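Long-range contact in glycosylation Associate Protein 2 (Streptococcus agalactiae serotype V, PDB 6OYC), which probably takes part, within the Gap123 complex, in glycosylation and accessory Sec export of a cell-surface adhesin, in the manner of related accessory Sec proteins: residues G312-M324 with F502-R516. Numbering follows the deposited sequence.
Sequences GFWMMKSMKTPFM and FTSQYRRMLSNDFGR
Three methionines of residues 312-324 reach across to the aromatic rings of helix 495-514; the axes of helix 313-318 and of the 502-514 part of that helix run 23° from parallel, 11.6 Å apart at closest. Met315 has CG anti to the backbone N (chi1 171°), which sends the chain across the gap before it bends at its last torsion; CE lies 3.4 Å from Phe502 CE2, and SD lies beside CE2 and CD2 of the same ring, approaching obliquely. Met319 covers the most ground. Turned at chi2, it lays SD 3.7 Å from Tyr506 CB, its chain crossing the tyrosine at about a right angle, while CE comes 3.7 Å from Thr503 OG1 and CB packs on Leu510 CD1. On the same side of the ring plane, nearer the hydroxyl end, Met316, bent at chi2 and chi3, brings CE 3.7 Å from Tyr506 OH, a hydroxyl that hydrogen-bonds to Ser368. Flexible, polarisable thioethers suit two rings, a leucine methyl and a threonine hydroxyl; Met315–Phe502 and Met316–Tyr506 are Met-aromatic contacts.

Where the chain turns after the helix, with Lys320 at positive phi, the contact becomes polar. Arg516, extended from CG to NE, gives a weak, bent bond from NH1 to Lys320 O (3.0 Å, 127°), and Thr321 OG1 lies over one face of its guanidinium. The guanidinium is also held by a salt bridge to Asp292 and by bonds to the carbonyls of Lys294 and Pro295. Helix 495-514 thus closes against strands 297-301 and 365-370 and helix 313-318, a layered packing consistent with the alpha/beta-hydrolase fold, and Phe502 touches a turn whose GxSxG sequence resembles a nucleophile elbow.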
ATOM      1  N   GLY B 312       1.484   5.235   8.870  1.00 46.02           N
ATOM      2  CA  GLY B 312       0.546   5.356   9.970  1.00 42.58           C
ATOM      3  C   GLY B 312      -0.064   4.073  10.472  1.00 40.70           C
ATOM      4  O   GLY B 312      -1.140   4.115  11.074  1.00 43.75           O
ATOM      5  N   PHE B 313       0.587   2.929  10.252  1.00 40.06           N
ATOM      6  CA  PHE B 313       0.087   1.665  10.786  1.00 38.97           C
ATOM      7  C   PHE B 313      -0.028   1.708  12.307  1.00 40.62           C
ATOM      8  O   PHE B 313      -1.085   1.421  12.878  1.00 40.35           O
ATOM      9  CB  PHE B 313       1.010   0.526  10.364  1.00 35.76           C
ATOM     10  CG  PHE B 313       0.576  -0.834  10.860  1.00 35.27           C
ATOM     11  CD1 PHE B 313      -0.455  -1.520  10.233  1.00 33.14           C
ATOM     12  CD2 PHE B 313       1.206  -1.423  11.945  1.00 37.62           C
ATOM     13  CE1 PHE B 313      -0.845  -2.772  10.666  1.00 32.97           C
ATOM     14  CE2 PHE B 313       0.818  -2.677  12.402  1.00 36.83           C
ATOM     15  CZ  PHE B 313      -0.212  -3.354  11.758  1.00 38.85           C
ATOM     16  N   TRP B 314       1.063   2.038  12.986  1.00 39.65           N
ATOM     17  CA  TRP B 314       1.033   1.940  14.438  1.00 43.03           C
ATOM     18  C   TRP B 314       0.126   3.001  15.050  1.00 43.40           C
ATOM     19  O   TRP B 314      -0.551   2.741  16.050  1.00 48.58           O
ATOM     20  CB  TRP B 314       2.450   2.027  14.984  1.00 39.99           C
ATOM     21  CG  TRP B 314       3.242   0.829  14.623  1.00 41.37           C
ATOM     22  CD1 TRP B 314       4.318   0.772  13.770  1.00 42.78           C
ATOM     23  CD2 TRP B 314       3.029  -0.506  15.089  1.00 38.65           C
ATOM     24  NE1 TRP B 314       4.780  -0.521  13.681  1.00 41.97           N
ATOM     25  CE2 TRP B 314       4.010  -1.324  14.481  1.00 37.57           C
ATOM     26  CE3 TRP B 314       2.097  -1.091  15.951  1.00 39.93           C
ATOM     27  CZ2 TRP B 314       4.091  -2.692  14.712  1.00 35.09           C
ATOM     28  CZ3 TRP B 314       2.181  -2.455  16.189  1.00 43.37           C
ATOM     29  CH2 TRP B 314       3.177  -3.242  15.572  1.00 41.00           C
ATOM     30  N   MET B 315       0.073   4.191  14.453  1.00 43.17           N
ATOM     31  CA  MET B 315      -0.810   5.229  14.971  1.00 43.36           C
ATOM     32  C   MET B 315      -2.265   4.801  14.896  1.00 45.79           C
ATOM     33  O   MET B 315      -3.032   5.016  15.840  1.00 46.07           O
ATOM     34  CB  MET B 315      -0.599   6.525  14.199  1.00 39.70           C
ATOM     35  CG  MET B 315      -1.613   7.604  14.517  1.00 43.48           C
ATOM     36  SD  MET B 315      -1.349   9.027  13.451  1.00 57.26           S
ATOM     37  CE  MET B 315      -2.070   8.454  11.914  1.00 50.59           C
ATOM     38  N   MET B 316      -2.668   4.193  13.776  1.00 45.41           N
ATOM     39  CA  MET B 316      -4.056   3.776  13.624  1.00 44.44           C
ATOM     40  C   MET B 316      -4.352   2.503  14.400  1.00 44.61           C
ATOM     41  O   MET B 316      -5.502   2.276  14.794  1.00 44.63           O
ATOM     42  CB  MET B 316      -4.397   3.579  12.148  1.00 39.98           C
ATOM     43  CG  MET B 316      -4.187   4.820  11.313  1.00 40.37           C
ATOM     44  SD  MET B 316      -5.090   6.257  11.958  1.00 47.45           S
ATOM     45  CE  MET B 316      -6.750   5.854  11.412  1.00 41.61           C
ATOM     46  N   LYS B 317      -3.340   1.667  14.631  1.00 44.35           N
ATOM     47  CA  LYS B 317      -3.556   0.495  15.469  1.00 45.06           C
ATOM     48  C   LYS B 317      -3.816   0.891  16.919  1.00 47.13           C
ATOM     49  O   LYS B 317      -4.560   0.203  17.630  1.00 47.09           O
ATOM     50  CB  LYS B 317      -2.358  -0.448  15.376  1.00 42.76           C
ATOM     51  CG  LYS B 317      -2.697  -1.914  15.633  1.00 44.73           C
ATOM     52  CD  LYS B 317      -1.633  -2.842  15.038  1.00 42.06           C
ATOM     53  CE  LYS B 317      -1.560  -4.201  15.754  1.00 43.18           C
ATOM     54  NZ  LYS B 317      -2.828  -4.971  15.846  1.00 40.17           N
ATOM     55  N   SER B 318      -3.235   2.007  17.363  1.00 46.13           N
ATOM     56  CA  SER B 318      -3.361   2.409  18.757  1.00 47.69           C
ATOM     57  C   SER B 318      -4.754   2.927  19.091  1.00 49.85           C
ATOM     58  O   SER B 318      -5.129   2.945  20.269  1.00 56.48           O
ATOM     59  CB  SER B 318      -2.308   3.467  19.087  1.00 44.74           C
ATOM     60  OG  SER B 318      -2.535   4.644  18.344  1.00 49.73           O
ATOM     61  N   MET B 319      -5.530   3.333  18.090  1.00 47.00           N
ATOM     62  CA  MET B 319      -6.883   3.813  18.321  1.00 49.54           C
ATOM     63  C   MET B 319      -7.872   2.699  18.626  1.00 53.06           C
ATOM     64  O   MET B 319      -9.039   3.006  18.888  1.00 52.69           O
ATOM     65  CB  MET B 319      -7.366   4.594  17.103  1.00 52.88           C
ATOM     66  CG  MET B 319      -6.347   5.580  16.583  1.00 55.44           C
ATOM     67  SD  MET B 319      -6.613   7.213  17.270  1.00 65.52           S
ATOM     68  CE  MET B 319      -5.076   8.049  16.834  1.00 52.45           C
ATOM     69  N   LYS B 320      -7.448   1.433  18.552  1.00 48.62           N
ATOM     70  CA  LYS B 320      -8.290   0.283  18.887  1.00 49.17           C
ATOM     71  C   LYS B 320      -9.634   0.340  18.158  1.00 49.61           C
ATOM     72  O   LYS B 320     -10.639  -0.221  18.604  1.00 49.60           O
ATOM     73  CB  LYS B 320      -8.472   0.168  20.405  1.00 51.65           C
ATOM     74  CG  LYS B 320      -7.144   0.107  21.179  1.00 54.73           C
ATOM     75  CD  LYS B 320      -6.437  -1.249  20.995  1.00 61.34           C
ATOM     76  CE  LYS B 320      -5.643  -1.668  22.240  1.00 75.04           C
ATOM     77  NZ  LYS B 320      -5.937  -3.075  22.688  1.00 78.20           N
ATOM     78  N   THR B 321      -9.653   1.008  17.020  1.00 46.83           N
ATOM     79  CA  THR B 321     -10.812   1.115  16.155  1.00 48.32           C
ATOM     80  C   THR B 321     -10.539   0.397  14.831  1.00 45.81           C
ATOM     81  O   THR B 321      -9.378   0.190  14.463  1.00 44.09           O
ATOM     82  CB  THR B 321     -11.124   2.604  15.916  1.00 52.20           C
ATOM     83  OG1 THR B 321     -12.394   2.755  15.271  1.00 55.22           O
ATOM     84  CG2 THR B 321     -10.039   3.247  15.060  1.00 42.99           C
ATOM     85  N   PRO B 322     -11.574  -0.039  14.110  1.00 46.21           N
ATOM     86  CA  PRO B 322     -11.335  -0.586  12.766  1.00 42.95           C
ATOM     87  C   PRO B 322     -10.732   0.484  11.880  1.00 43.17           C
ATOM     88  O   PRO B 322     -11.121   1.654  11.953  1.00 43.87           O
ATOM     89  CB  PRO B 322     -12.728  -0.998  12.279  1.00 42.53           C
ATOM     90  CG  PRO B 322     -13.567  -1.093  13.532  1.00 43.43           C
ATOM     91  CD  PRO B 322     -12.988  -0.131  14.514  1.00 42.90           C
ATOM     92  N   PHE B 323      -9.765   0.088  11.044  1.00 41.05           N
ATOM     93  CA  PHE B 323      -9.030   1.097  10.294  1.00 36.68           C
ATOM     94  C   PHE B 323      -8.569   0.599   8.930  1.00 39.82           C
ATOM     95  O   PHE B 323      -8.381  -0.600   8.688  1.00 34.41           O
ATOM     96  CB  PHE B 323      -7.832   1.633  11.093  1.00 38.35           C
ATOM     97  CG  PHE B 323      -6.688   0.662  11.269  1.00 37.37           C
ATOM     98  CD1 PHE B 323      -6.674  -0.229  12.326  1.00 32.71           C
ATOM     99  CD2 PHE B 323      -5.585   0.696  10.404  1.00 40.81           C
ATOM    100  CE1 PHE B 323      -5.611  -1.095  12.523  1.00 38.28           C
ATOM    101  CE2 PHE B 323      -4.501  -0.166  10.588  1.00 33.79           C
ATOM    102  CZ  PHE B 323      -4.513  -1.068  11.645  1.00 42.26           C
ATOM    103  N   MET B 324      -8.393   1.562   8.040  1.00 37.67           N
ATOM    104  CA  MET B 324      -7.951   1.331   6.681  1.00 40.65           C
ATOM    105  C   MET B 324      -6.806   2.287   6.396  1.00 39.69           C
ATOM    106  O   MET B 324      -6.842   3.448   6.822  1.00 38.25           O
ATOM    107  CB  MET B 324      -9.099   1.546   5.700  1.00 40.64           C
ATOM    108  CG  MET B 324      -8.875   1.008   4.313  1.00 37.08           C
ATOM    109  SD  MET B 324     -10.386   1.230   3.347  1.00 43.98           S
ATOM    110  CE  MET B 324      -9.806   0.926   1.674  1.00 39.10           C
ATOM    111  N   PHE B 502      -3.362  15.893  15.832  1.00 66.37           N
ATOM    112  CA  PHE B 502      -4.059  14.895  15.025  1.00 64.36           C
ATOM    113  C   PHE B 502      -4.522  13.724  15.881  1.00 60.82           C
ATOM    114  O   PHE B 502      -5.686  13.312  15.813  1.00 59.30           O
ATOM    115  CB  PHE B 502      -3.136  14.419  13.900  1.00 60.58           C
ATOM    116  CG  PHE B 502      -3.760  13.420  12.952  1.00 56.04           C
ATOM    117  CD1 PHE B 502      -4.433  13.850  11.812  1.00 54.81           C
ATOM    118  CD2 PHE B 502      -3.622  12.053  13.168  1.00 54.45           C
ATOM    119  CE1 PHE B 502      -4.990  12.932  10.918  1.00 51.93           C
ATOM    120  CE2 PHE B 502      -4.171  11.129  12.283  1.00 51.58           C
ATOM    121  CZ  PHE B 502      -4.857  11.568  11.159  1.00 52.26           C
ATOM    122  N   THR B 503      -3.624  13.177  16.700  1.00 59.85           N
ATOM    123  CA  THR B 503      -4.017  12.051  17.534  1.00 62.52           C
ATOM    124  C   THR B 503      -4.982  12.481  18.636  1.00 69.22           C
ATOM    125  O   THR B 503      -5.869  11.705  19.013  1.00 67.97           O
ATOM    126  CB  THR B 503      -2.784  11.364  18.132  1.00 63.47           C
ATOM    127  OG1 THR B 503      -3.214  10.369  19.069  1.00 75.88           O
ATOM    128  CG2 THR B 503      -1.891  12.351  18.856  1.00 59.88           C
ATOM    129  N   SER B 504      -4.834  13.707  19.154  1.00 68.01           N
ATOM    130  CA  SER B 504      -5.767  14.211  20.158  1.00 69.61           C
ATOM    131  C   SER B 504      -7.150  14.416  19.559  1.00 70.79           C
ATOM    132  O   SER B 504      -8.164  14.029  20.156  1.00 70.96           O
ATOM    133  CB  SER B 504      -5.247  15.520  20.760  1.00 71.42           C
ATOM    134  OG  SER B 504      -6.310  16.328  21.239  1.00 77.08           O
ATOM    135  N   GLN B 505      -7.211  15.032  18.377  1.00 63.63           N
ATOM    136  CA  GLN B 505      -8.491  15.204  17.707  1.00 64.95           C
ATOM    137  C   GLN B 505      -9.171  13.866  17.457  1.00 67.87           C
ATOM    138  O   GLN B 505     -10.402  13.772  17.516  1.00 65.86           O
ATOM    139  CB  GLN B 505      -8.286  15.960  16.401  1.00 67.82           C
ATOM    140  CG  GLN B 505      -9.371  16.959  16.105  1.00 72.01           C
ATOM    141  CD  GLN B 505      -9.517  18.008  17.184  1.00 75.99           C
ATOM    142  OE1 GLN B 505      -8.549  18.361  17.862  1.00 79.17           O
ATOM    143  NE2 GLN B 505     -10.733  18.515  17.347  1.00 75.81           N
ATOM    144  N   TYR B 506      -8.387  12.818  17.200  1.00 66.17           N
ATOM    145  CA  TYR B 506      -8.959  11.488  17.030  1.00 65.83           C
ATOM    146  C   TYR B 506      -9.515  10.947  18.347  1.00 66.94           C
ATOM    147  O   TYR B 506     -10.658  10.474  18.399  1.00 63.13           O
ATOM    148  CB  TYR B 506      -7.903  10.532  16.461  1.00 64.02           C
ATOM    149  CG  TYR B 506      -8.129  10.124  15.020  1.00 60.22           C
ATOM    150  CD1 TYR B 506      -9.166   9.270  14.674  1.00 57.45           C
ATOM    151  CD2 TYR B 506      -7.293  10.583  14.005  1.00 59.34           C
ATOM    152  CE1 TYR B 506      -9.375   8.889  13.353  1.00 57.98           C
ATOM    153  CE2 TYR B 506      -7.494  10.207  12.673  1.00 55.37           C
ATOM    154  CZ  TYR B 506      -8.533   9.355  12.357  1.00 55.34           C
ATOM    155  OH  TYR B 506      -8.751   8.968  11.049  1.00 50.12           O
ATOM    156  N   ARG B 507      -8.713  10.989  19.418  1.00 66.03           N
ATOM    157  CA  ARG B 507      -9.113  10.337  20.663  1.00 70.75           C
ATOM    158  C   ARG B 507     -10.311  11.036  21.291  1.00 72.53           C
ATOM    159  O   ARG B 507     -11.232  10.376  21.791  1.00 69.40           O
ATOM    160  CB  ARG B 507      -7.939  10.289  21.645  1.00 74.45           C
ATOM    161  CG  ARG B 507      -7.215   8.943  21.699  1.00 79.36           C
ATOM    162  CD  ARG B 507      -8.177   7.777  21.998  1.00 86.04           C
ATOM    163  NE  ARG B 507      -7.456   6.542  22.311  1.00 86.30           N
ATOM    164  CZ  ARG B 507      -8.024   5.348  22.446  1.00 77.86           C
ATOM    165  NH1 ARG B 507      -9.333   5.210  22.295  1.00 76.93           N
ATOM    166  NH2 ARG B 507      -7.277   4.289  22.732  1.00 72.01           N
ATOM    167  N   ARG B 508     -10.326  12.371  21.257  1.00 72.97           N
ATOM    168  CA  ARG B 508     -11.461  13.113  21.791  1.00 73.33           C
ATOM    169  C   ARG B 508     -12.719  12.898  20.962  1.00 69.93           C
ATOM    170  O   ARG B 508     -13.829  13.020  21.490  1.00 71.72           O
ATOM    171  CB  ARG B 508     -11.128  14.604  21.869  1.00 76.34           C
ATOM    172  CG  ARG B 508     -11.646  15.413  20.688  1.00 80.02           C
ATOM    173  CD  ARG B 508     -11.724  16.898  20.998  1.00 88.41           C
ATOM    174  NE  ARG B 508     -12.703  17.580  20.151  1.00 99.93           N
ATOM    175  CZ  ARG B 508     -13.846  18.092  20.598  1.00 95.97           C
ATOM    176  NH1 ARG B 508     -14.154  18.005  21.889  1.00 94.11           N
ATOM    177  NH2 ARG B 508     -14.683  18.692  19.758  1.00 94.13           N
ATOM    178  N   MET B 509     -12.581  12.559  19.689  1.00 67.60           N
ATOM    179  CA  MET B 509     -13.772  12.329  18.886  1.00 67.82           C
ATOM    180  C   MET B 509     -14.294  10.901  19.012  1.00 68.69           C
ATOM    181  O   MET B 509     -15.511  10.687  18.996  1.00 65.79           O
ATOM    182  CB  MET B 509     -13.485  12.656  17.429  1.00 66.18           C
ATOM    183  CG  MET B 509     -14.736  12.685  16.596  1.00 72.26           C
ATOM    184  SD  MET B 509     -14.336  12.165  14.943  1.00 84.28           S
ATOM    185  CE  MET B 509     -14.376  10.398  15.224  1.00 69.30           C
ATOM    186  N   LEU B 510     -13.397   9.914  19.114  1.00 70.11           N
ATOM    187  CA  LEU B 510     -13.840   8.557  19.410  1.00 67.18           C
ATOM    188  C   LEU B 510     -14.638   8.516  20.713  1.00 65.20           C
ATOM    189  O   LEU B 510     -15.589   7.736  20.837  1.00 65.24           O
ATOM    190  CB  LEU B 510     -12.633   7.612  19.476  1.00 66.34           C
ATOM    191  CG  LEU B 510     -11.780   7.399  18.214  1.00 64.67           C
ATOM    192  CD1 LEU B 510     -10.585   6.544  18.541  1.00 60.14           C
ATOM    193  CD2 LEU B 510     -12.568   6.773  17.078  1.00 57.73           C
ATOM    194  N   SER B 511     -14.289   9.370  21.678  1.00 63.31           N
ATOM    195  CA  SER B 511     -15.032   9.412  22.932  1.00 67.69           C
ATOM    196  C   SER B 511     -16.383  10.092  22.757  1.00 65.44           C
ATOM    197  O   SER B 511     -17.419   9.547  23.153  1.00 61.76           O
ATOM    198  CB  SER B 511     -14.221  10.130  24.002  1.00 66.64           C
ATOM    199  OG  SER B 511     -14.834   9.953  25.262  1.00 73.08           O
ATOM    200  N   ASN B 512     -16.386  11.282  22.149  1.00 62.60           N
ATOM    201  CA  ASN B 512     -17.601  12.085  22.072  1.00 60.22           C
ATOM    202  C   ASN B 512     -18.683  11.408  21.241  1.00 62.50           C
ATOM    203  O   ASN B 512     -19.867  11.456  21.597  1.00 63.09           O
ATOM    204  CB  ASN B 512     -17.281  13.460  21.480  1.00 63.82           C
ATOM    205  CG  ASN B 512     -16.497  14.338  22.426  1.00 60.26           C
ATOM    206  OD1 ASN B 512     -16.385  14.052  23.619  1.00 61.02           O
ATOM    207  ND2 ASN B 512     -15.943  15.416  21.897  1.00 64.68           N
ATOM    208  N   ASP B 513     -18.310  10.794  20.116  1.00 58.61           N
ATOM    209  CA  ASP B 513     -19.290  10.396  19.113  1.00 57.24           C
ATOM    210  C   ASP B 513     -19.481   8.894  18.985  1.00 54.39           C
ATOM    211  O   ASP B 513     -20.408   8.470  18.288  1.00 59.97           O
ATOM    212  CB  ASP B 513     -18.916  10.963  17.730  1.00 61.35           C
ATOM    213  CG  ASP B 513     -18.617  12.466  17.755  1.00 65.74           C
ATOM    214  OD1 ASP B 513     -18.834  13.108  18.799  1.00 68.08           O
ATOM    215  OD2 ASP B 513     -18.153  13.010  16.727  1.00 64.87           O
ATOM    216  N   PHE B 514     -18.643   8.073  19.626  1.00 57.34           N
ATOM    217  CA  PHE B 514     -18.763   6.628  19.473  1.00 58.14           C
ATOM    218  C   PHE B 514     -18.561   5.886  20.788  1.00 58.71           C
ATOM    219  O   PHE B 514     -18.548   4.646  20.792  1.00 57.32           O
ATOM    220  CB  PHE B 514     -17.778   6.131  18.391  1.00 58.62           C
ATOM    221  CG  PHE B 514     -18.035   6.747  17.036  1.00 51.67           C
ATOM    222  CD1 PHE B 514     -18.997   6.214  16.192  1.00 53.71           C
ATOM    223  CD2 PHE B 514     -17.365   7.891  16.641  1.00 48.66           C
ATOM    224  CE1 PHE B 514     -19.260   6.793  14.969  1.00 54.65           C
ATOM    225  CE2 PHE B 514     -17.627   8.479  15.418  1.00 49.85           C
ATOM    226  CZ  PHE B 514     -18.569   7.937  14.583  1.00 52.64           C
ATOM    227  N   GLY B 515     -18.425   6.603  21.899  1.00 58.60           N
ATOM    228  CA  GLY B 515     -18.382   5.977  23.199  1.00 62.63           C
ATOM    229  C   GLY B 515     -17.056   5.371  23.558  1.00 61.17           C
ATOM    230  O   GLY B 515     -16.968   4.639  24.550  1.00 63.18           O
ATOM    231  N   ARG B 516     -16.018   5.658  22.797  1.00 61.16           N
ATOM    232  CA  ARG B 516     -14.739   4.995  22.982  1.00 67.14           C
ATOM    233  C   ARG B 516     -13.962   5.748  24.055  1.00 70.43           C
ATOM    234  O   ARG B 516     -13.487   6.866  23.834  1.00 69.72           O
ATOM    235  CB  ARG B 516     -14.008   4.898  21.647  1.00 63.34           C
ATOM    236  CG  ARG B 516     -14.706   3.906  20.702  1.00 60.62           C
ATOM    237  CD  ARG B 516     -14.171   3.955  19.272  1.00 59.45           C
ATOM    238  NE  ARG B 516     -14.610   2.807  18.470  1.00 55.85           N
ATOM    239  CZ  ARG B 516     -14.072   1.590  18.546  1.00 52.08           C
ATOM    240  NH1 ARG B 516     -13.079   1.354  19.397  1.00 49.33           N
ATOM    241  NH2 ARG B 516     -14.527   0.608  17.777  1.00 47.63           N
TER